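Sulfur oxygenase/reductase (Halothiobacillus neapolitanus, PDB 6QPA) probably catalyses the oxygen-dependent oxidation and reduction of elemental sulfur at a non-haem iron site in a 24-subunit assembly. Local coordinates at residues I8-A13 / M197-F202. Sequence-based numbering, arbitrary orientation.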
ATOM      1  N   ILE A   8     -61.164  20.367  -2.526  1.00 38.90           N
ATOM      2  CA  ILE A   8     -59.808  19.858  -2.671  1.00 32.69           C
ATOM      3  C   ILE A   8     -59.839  18.394  -2.290  1.00 34.35           C
ATOM      4  O   ILE A   8     -60.252  18.047  -1.177  1.00 33.44           O
ATOM      5  CB  ILE A   8     -58.789  20.627  -1.817  1.00 27.98           C
ATOM      6  CG1 ILE A   8     -58.825  22.112  -2.157  1.00 28.04           C
ATOM      7  CG2 ILE A   8     -57.338  20.118  -2.112  1.00 27.28           C
ATOM      8  CD1 ILE A   8     -57.784  22.917  -1.395  1.00 28.35           C
ATOM      9  N   ALA A   9     -59.445  17.536  -3.226  1.00 25.93           N
ATOM     10  CA  ALA A   9     -59.197  16.135  -2.930  1.00 30.27           C
ATOM     11  C   ALA A   9     -57.716  15.970  -2.634  1.00 27.57           C
ATOM     12  O   ALA A   9     -56.864  16.454  -3.394  1.00 30.69           O
ATOM     13  CB  ALA A   9     -59.639  15.227  -4.089  1.00 25.69           C
ATOM     14  N   ILE A  10     -57.401  15.345  -1.506  1.00 29.78           N
ATOM     15  CA  ILE A  10     -56.014  15.138  -1.111  1.00 32.46           C
ATOM     16  C   ILE A  10     -55.739  13.653  -1.163  1.00 32.02           C
ATOM     17  O   ILE A  10     -56.191  12.901  -0.297  1.00 33.36           O
ATOM     18  CB  ILE A  10     -55.697  15.709   0.275  1.00 29.11           C
ATOM     19  CG1 ILE A  10     -56.020  17.201   0.283  1.00 24.91           C
ATOM     20  CG2 ILE A  10     -54.221  15.448   0.590  1.00 27.13           C
ATOM     21  CD1 ILE A  10     -55.774  17.909   1.639  1.00 25.98           C
ATOM     22  N   ASN A  11     -54.994  13.231  -2.181  1.00 29.82           N
ATOM     23  CA  ASN A  11     -54.544  11.854  -2.284  1.00 31.19           C
ATOM     24  C   ASN A  11     -53.343  11.685  -1.358  1.00 33.30           C
ATOM     25  O   ASN A  11     -52.280  12.267  -1.599  1.00 32.41           O
ATOM     26  CB  ASN A  11     -54.194  11.529  -3.734  1.00 32.52           C
ATOM     27  CG  ASN A  11     -54.042  10.063  -3.967  1.00 43.39           C
ATOM     28  OD1 ASN A  11     -53.054   9.467  -3.557  1.00 46.22           O
ATOM     29  ND2 ASN A  11     -55.032   9.459  -4.622  1.00 51.61           N
ATOM     30  N   MET A  12     -53.514  10.902  -0.299  1.00 34.25           N
ATOM     31  CA  MET A  12     -52.503  10.705   0.734  1.00 33.78           C
ATOM     32  C   MET A  12     -51.922   9.311   0.583  1.00 37.29           C
ATOM     33  O   MET A  12     -52.669   8.324   0.573  1.00 38.11           O
ATOM     34  CB  MET A  12     -53.104  10.878   2.123  1.00 28.49           C
ATOM     35  CG  MET A  12     -53.746  12.227   2.362  1.00 30.68           C
ATOM     36  SD  MET A  12     -54.754  12.166   3.851  1.00 41.16           S
ATOM     37  CE  MET A  12     -55.148  13.902   4.030  1.00 38.09           C
ATOM     38  N   ALA A  13     -50.598   9.238   0.444  1.00 29.86           N
ATOM     39  CA  ALA A  13     -49.873   7.982   0.356  1.00 34.52           C
ATOM     40  C   ALA A  13     -48.564   8.110   1.119  1.00 34.80           C
ATOM     41  O   ALA A  13     -48.084   9.212   1.382  1.00 38.92           O
ATOM     42  CB  ALA A  13     -49.574   7.598  -1.097  1.00 30.16           C
ATOM     43  N   MET A 197     -54.578  28.113   4.956  1.00 26.30           N
ATOM     44  CA  MET A 197     -55.866  27.593   4.523  1.00 28.09           C
ATOM     45  C   MET A 197     -56.348  26.607   5.579  1.00 28.72           C
ATOM     46  O   MET A 197     -55.552  25.823   6.102  1.00 31.83           O
ATOM     47  CB  MET A 197     -55.714  26.939   3.132  1.00 32.84           C
ATOM     48  CG  MET A 197     -56.871  26.201   2.562  1.00 42.88           C
ATOM     49  SD  MET A 197     -56.569  25.831   0.798  1.00 42.54           S
ATOM     50  CE  MET A 197     -55.126  24.760   0.891  1.00 32.45           C
ATOM     51  N   ILE A 198     -57.630  26.687   5.930  1.00 31.33           N
ATOM     52  CA  ILE A 198     -58.258  25.747   6.853  1.00 27.37           C
ATOM     53  C   ILE A 198     -59.117  24.792   6.035  1.00 25.95           C
ATOM     54  O   ILE A 198     -60.047  25.222   5.347  1.00 28.17           O
ATOM     55  CB  ILE A 198     -59.114  26.470   7.901  1.00 28.30           C
ATOM     56  CG1 ILE A 198     -58.242  27.375   8.775  1.00 30.50           C
ATOM     57  CG2 ILE A 198     -59.895  25.433   8.736  1.00 28.23           C
ATOM     58  CD1 ILE A 198     -59.032  28.347   9.614  1.00 28.67           C
ATOM     59  N   MET A 199     -58.834  23.500   6.123  1.00 28.40           N
ATOM     60  CA  MET A 199     -59.520  22.502   5.308  1.00 26.39           C
ATOM     61  C   MET A 199     -60.220  21.510   6.216  1.00 33.25           C
ATOM     62  O   MET A 199     -59.585  20.938   7.111  1.00 29.38           O
ATOM     63  CB  MET A 199     -58.533  21.772   4.406  1.00 24.47           C
ATOM     64  CG  MET A 199     -57.801  22.669   3.438  1.00 42.70           C
ATOM     65  SD  MET A 199     -56.685  21.753   2.326  1.00 39.22           S
ATOM     66  CE  MET A 199     -55.449  21.212   3.485  1.00 25.61           C
ATOM     67  N   LYS A 200     -61.496  21.247   5.925  1.00 29.95           N
ATOM     68  CA  LYS A 200     -62.354  20.379   6.734  1.00 25.84           C
ATOM     69  C   LYS A 200     -62.717  19.150   5.911  1.00 28.05           C
ATOM     70  O   LYS A 200     -63.287  19.285   4.827  1.00 33.06           O
ATOM     71  CB  LYS A 200     -63.631  21.120   7.139  1.00 25.47           C
ATOM     72  CG  LYS A 200     -64.585  20.324   8.040  1.00 29.77           C
ATOM     73  CD  LYS A 200     -65.899  21.058   8.172  1.00 28.30           C
ATOM     74  CE  LYS A 200     -66.875  20.334   9.093  1.00 29.40           C
ATOM     75  NZ  LYS A 200     -68.188  21.042   8.973  1.00 33.62           N
ATOM     76  N   GLN A 201     -62.404  17.964   6.421  1.00 27.77           N
ATOM     77  CA  GLN A 201     -62.754  16.740   5.708  1.00 26.32           C
ATOM     78  C   GLN A 201     -64.256  16.486   5.809  1.00 34.37           C
ATOM     79  O   GLN A 201     -64.805  16.469   6.911  1.00 30.88           O
ATOM     80  CB  GLN A 201     -61.984  15.544   6.275  1.00 25.14           C
ATOM     81  CG  GLN A 201     -62.411  14.242   5.575  1.00 37.84           C
ATOM     82  CD  GLN A 201     -61.860  12.963   6.188  1.00 33.94           C
ATOM     83  OE1 GLN A 201     -62.544  11.941   6.181  1.00 34.12           O
ATOM     84  NE2 GLN A 201     -60.624  13.008   6.717  1.00 28.36           N
ATOM     85  N   PHE A 202     -64.927  16.288   4.663  1.00 37.36           N
ATOM     86  CA  PHE A 202     -66.354  15.985   4.671  1.00 32.51           C
ATOM     87  C   PHE A 202     -66.698  14.714   3.900  1.00 35.95           C
ATOM     88  O   PHE A 202     -67.877  14.394   3.780  1.00 35.34           O
ATOM     89  CB  PHE A 202     -67.188  17.172   4.128  1.00 33.37           C
ATOM     90  CG  PHE A 202     -66.976  17.459   2.651  1.00 35.25           C
ATOM     91  CD1 PHE A 202     -65.931  18.273   2.218  1.00 30.84           C
ATOM     92  CD2 PHE A 202     -67.826  16.918   1.700  1.00 32.92           C
ATOM     93  CE1 PHE A 202     -65.734  18.536   0.861  1.00 32.38           C
ATOM     94  CE2 PHE A 202     -67.642  17.174   0.335  1.00 34.55           C
ATOM     95  CZ  PHE A 202     -66.585  17.981  -0.086  1.00 33.35           C
TER
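Ile8 and Met197 meet tip to tip. The CD1 methyl of Ile8 lies 3.8 Å from the sulfur SD of Met197. The terminal methyl CE of Met197 is nearly as close, at 4.0 Å from Ile8 CD1. Met197 reaches out with CG anti to the backbone N (chi1 173°), and its chain bends at chi3 (63°), which sets CE beside the same isoleucine methyl. Met199 approaches from the next inward position of its strand and touches both isoleucines. Met199 SD is 4.1 Å from Ile8 CD1, and this one methyl lies close to two sulfurs. Met199 and Ile10 cross at a slant: Met199 CE is 3.8 Å from Ile10 CD1. Both isoleucines carry CG1 anti to the carbonyl carbon and have an extended second torsion, which pushes CD1 out toward the methionines. All four side chains are buried, and every contact between 8-13 and 197-202 is apolar.

No hydrogen bond joins the two segments. Their axes pass 9.4 Å apart at an angle of 79°, too far and too steep for strand pairing. The contact is therefore made by side chains across the inside of a curled sheet, consistent with the dimeric alpha-beta barrel clan of the family. The iron bound by His88, His92 and Glu116 lies close by. The side chain of Ile10 is about 6 Å from that of Glu116 and about 9 Å from the metal.

Strand 110-125 lies between the two strands and pairs antiparallel with each. Ile8 and Ile10 bond to it through their backbones, at Phe119 and Pro117. Tyr79 of strand 74-82 packs against Ile8, Ile10 and Met199. Strand 251-259 adds His256 against Met197 and Leu254 against Met199. Helix 172-189 packs on Ile198, which points away from the methionine cluster.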